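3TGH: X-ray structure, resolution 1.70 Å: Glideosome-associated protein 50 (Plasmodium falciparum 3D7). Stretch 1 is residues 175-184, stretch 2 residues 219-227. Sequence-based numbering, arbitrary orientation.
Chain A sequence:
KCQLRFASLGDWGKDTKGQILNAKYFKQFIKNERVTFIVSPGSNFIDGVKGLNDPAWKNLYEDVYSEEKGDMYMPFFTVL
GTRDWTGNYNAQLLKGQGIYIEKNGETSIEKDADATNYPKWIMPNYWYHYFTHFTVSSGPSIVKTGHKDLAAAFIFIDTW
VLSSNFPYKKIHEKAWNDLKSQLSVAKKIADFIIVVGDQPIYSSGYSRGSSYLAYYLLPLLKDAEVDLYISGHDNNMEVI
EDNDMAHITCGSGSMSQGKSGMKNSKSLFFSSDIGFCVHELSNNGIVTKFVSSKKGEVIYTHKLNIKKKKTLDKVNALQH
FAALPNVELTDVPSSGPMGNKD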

# COMPACT_ATOMS: atom_id res chain seq x y z
N ALA A 175 5.21 -7.75 15.20
CA ALA A 175 4.73 -7.41 13.86
C ALA A 175 4.19 -8.64 13.12
O ALA A 175 3.14 -8.57 12.47
N TRP A 176 4.90 -9.76 13.21
CA TRP A 176 4.44 -11.00 12.59
C TRP A 176 3.15 -11.50 13.26
O TRP A 176 2.22 -11.91 12.57
N ASN A 177 3.11 -11.47 14.58
CA ASN A 177 1.93 -11.96 15.31
C ASN A 177 0.71 -11.08 15.06
O ASN A 177 -0.40 -11.58 14.91
N ASP A 178 0.91 -9.77 15.00
CA ASP A 178 -0.19 -8.85 14.66
C ASP A 178 -0.73 -9.14 13.25
O ASP A 178 -1.93 -9.18 13.03
N LEU A 179 0.18 -9.33 12.29
CA LEU A 179 -0.20 -9.69 10.92
C LEU A 179 -1.07 -10.94 10.89
O LEU A 179 -2.11 -10.97 10.23
N LYS A 180 -0.66 -11.97 11.63
CA LYS A 180 -1.42 -13.21 11.71
C LYS A 180 -2.81 -12.97 12.31
O LYS A 180 -3.80 -13.53 11.82
N SER A 181 -2.88 -12.14 13.34
CA SER A 181 -4.15 -11.78 13.97
C SER A 181 -5.05 -11.01 12.99
O SER A 181 -6.22 -11.33 12.85
N GLN A 182 -4.49 -10.02 12.31
CA GLN A 182 -5.25 -9.26 11.31
C GLN A 182 -5.83 -10.15 10.21
O GLN A 182 -6.99 -10.01 9.83
N LEU A 183 -5.03 -11.08 9.69
CA LEU A 183 -5.49 -11.96 8.62
C LEU A 183 -6.55 -12.94 9.12
O LEU A 183 -7.52 -13.23 8.41
N SER A 184 -6.38 -13.42 10.35
CA SER A 184 -7.36 -14.31 10.98
C SER A 184 -8.74 -13.66 11.11
O SER A 184 -9.76 -14.32 10.92
N PRO A 219 2.54 -17.77 2.49
CA PRO A 219 1.62 -18.79 3.01
C PRO A 219 0.49 -18.23 3.87
O PRO A 219 -0.63 -18.75 3.82
N LEU A 220 0.77 -17.18 4.64
CA LEU A 220 -0.27 -16.49 5.43
C LEU A 220 -1.29 -15.80 4.53
O LEU A 220 -2.49 -15.79 4.83
N LEU A 221 -0.82 -15.19 3.44
CA LEU A 221 -1.71 -14.50 2.51
C LEU A 221 -2.62 -15.49 1.79
O LEU A 221 -3.81 -15.24 1.63
N LYS A 222 -2.06 -16.62 1.37
CA LYS A 222 -2.83 -17.66 0.68
C LYS A 222 -3.84 -18.30 1.62
O LYS A 222 -4.98 -18.53 1.22
N ASP A 223 -3.44 -18.56 2.86
CA ASP A 223 -4.34 -19.14 3.86
C ASP A 223 -5.56 -18.25 4.09
O ASP A 223 -6.67 -18.75 4.31
N ALA A 224 -5.34 -16.93 4.06
CA ALA A 224 -6.42 -15.96 4.26
C ALA A 224 -7.16 -15.55 2.97
O ALA A 224 -8.07 -14.73 3.03
N GLU A 225 -6.78 -16.12 1.84
CA GLU A 225 -7.40 -15.82 0.54
C GLU A 225 -7.34 -14.33 0.19
O GLU A 225 -8.32 -13.74 -0.28
N VAL A 226 -6.18 -13.74 0.43
CA VAL A 226 -5.93 -12.35 0.11
C VAL A 226 -6.09 -12.11 -1.39
O VAL A 226 -5.69 -12.94 -2.21
N ASP A 227 -6.68 -10.98 -1.74
CA ASP A 227 -6.94 -10.64 -3.14
C ASP A 227 -5.74 -10.00 -3.82
O ASP A 227 -5.31 -10.44 -4.89

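The second helix ends in the middle of this contact: it terminates in a Schellman motif, with Glu 225 at positive phi (57°), and Leu 183 of the first helix packs against residues before and after that break. Val 226 N hydrogen-bonds back to Leu 221 O (3.1 Å) and Glu 225 N to Lys 222 O (3.1 Å). Val 226, already in the loop, points its CB toward the first helix. The two helices run nearly parallel, 14° apart, with axes 10.2 Å apart at closest approach; the contact is small, burying 303 Å², and apolar, with no hydrogen bond across it.

Leu 220 (chi1 m, chi2 t) is the knob, seated in a hole formed by Trp 176, Leu 179, Lys 180 and Leu 183. Its CD1 lies 3.7 Å from Trp 176 CZ3, at the edge of the indole and near the ring plane; the CB of Trp 176 (chi1 m) points sideways, but the ring end swings nearer. The same CD1 reaches Leu 179 CD1 (chi1 -146°, between wells) at 4.3 Å and Lys 180 CG at 3.8 Å. Lys 180 (m, then t throughout) therefore lends aliphatic chain to the hole, while its amine, NZ, has no partner across the contact.

Leu 183 (m, t) points toward the second stretch, its CD1 3.8 Å from Leu 220 CB and 4.3 Å from Leu 221 CD2. Leu 221 (m, t) has its CB directed away, yet its end returns to make that touch. Where the CA atoms of Leu 183 and Ala 224 come within 6.0 Å, the small alanine suits the close spacing, its CB 3.9 Å from Leu 183 CB. Leu 183 CD2 meets Val 226 CG2 (chi1 t) at 3.8 Å. Trp 176 NE1 finds its hydrogen bond elsewhere in the structure.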

# COMPACT_ATOMS: atom_id res chain seq x y z
CB ALA A 175 5.81 -6.72 13.04
CB TRP A 176 5.53 -12.09 12.65
CG TRP A 176 6.50 -12.04 11.50
CD1 TRP A 176 7.82 -11.66 11.55
CD2 TRP A 176 6.24 -12.39 10.14
NE1 TRP A 176 8.38 -11.74 10.30
CE2 TRP A 176 7.44 -12.20 9.42
CE3 TRP A 176 5.10 -12.84 9.46
CZ2 TRP A 176 7.53 -12.44 8.04
CZ3 TRP A 176 5.19 -13.08 8.10
CH2 TRP A 176 6.39 -12.88 7.40
CB ASN A 177 2.23 -12.08 16.82
CG ASN A 177 3.16 -13.24 17.14
OD1 ASN A 177 3.16 -14.26 16.44
ND2 ASN A 177 3.96 -13.09 18.19
CB ASP A 178 0.25 -7.40 14.79
CG ASP A 178 0.40 -6.95 16.24
OD1 ASP A 178 0.07 -7.72 17.16
OD2 ASP A 178 0.83 -5.79 16.46
CB LEU A 179 1.05 -9.91 10.06
CG LEU A 179 1.04 -9.54 8.57
CD1 LEU A 179 1.98 -10.46 7.77
CD2 LEU A 179 -0.34 -9.47 7.93
CB LYS A 180 -0.66 -14.27 12.51
CG LYS A 180 0.57 -14.81 11.79
CD LYS A 180 1.42 -15.72 12.69
CE LYS A 180 2.61 -16.29 11.93
NZ LYS A 180 3.53 -17.10 12.79
CB SER A 181 -3.92 -10.95 15.23
OG SER A 181 -3.21 -11.70 16.19
CB GLN A 182 -4.36 -8.18 10.67
CG GLN A 182 -3.94 -7.08 11.62
CD GLN A 182 -2.74 -6.29 11.12
OE1 GLN A 182 -1.90 -6.81 10.39
NE2 GLN A 182 -2.64 -5.03 11.55
CB LEU A 183 -4.31 -12.71 7.99
CG LEU A 183 -3.36 -11.83 7.17
CD1 LEU A 183 -2.05 -12.60 6.90
CD2 LEU A 183 -3.98 -11.37 5.87
CB SER A 184 -6.86 -14.74 12.36
OG SER A 184 -7.75 -15.68 12.94
CB PRO A 219 2.54 -19.70 3.83
CG PRO A 219 3.88 -19.52 3.23
CD PRO A 219 3.93 -18.07 2.85
CB LEU A 220 0.35 -15.45 6.37
CG LEU A 220 1.35 -15.95 7.42
CD1 LEU A 220 1.88 -14.77 8.21
CD2 LEU A 220 0.75 -16.99 8.36
CB LEU A 221 -0.91 -13.68 1.50
CG LEU A 221 0.07 -12.64 2.04
CD1 LEU A 221 0.72 -11.91 0.87
CD2 LEU A 221 -0.61 -11.64 2.98
CB LYS A 222 -1.90 -18.73 0.09
CG LYS A 222 -1.19 -18.31 -1.18
CD LYS A 222 -0.25 -19.41 -1.67
CE LYS A 222 0.50 -19.01 -2.93
NZ LYS A 222 1.63 -19.94 -3.22
CB ASP A 223 -3.61 -19.39 5.18
CG ASP A 223 -4.55 -19.81 6.30
OD1 ASP A 223 -5.00 -20.97 6.30
OD2 ASP A 223 -4.85 -18.96 7.17
CB ALA A 224 -5.88 -14.71 4.97
CB GLU A 225 -8.85 -16.33 0.50
CG GLU A 225 -9.00 -17.82 0.74
CD GLU A 225 -10.37 -18.32 0.33
OE1 GLU A 225 -10.64 -18.36 -0.89
OE2 GLU A 225 -11.17 -18.67 1.22
CB VAL A 226 -4.52 -11.93 0.60
CG1 VAL A 226 -4.06 -10.63 -0.04
CG2 VAL A 226 -4.52 -11.86 2.13
CB ASP A 227 -8.15 -9.70 -3.22
CG ASP A 227 -9.43 -10.36 -2.75
OD1 ASP A 227 -9.92 -11.28 -3.44
OD2 ASP A 227 -9.94 -9.98 -1.67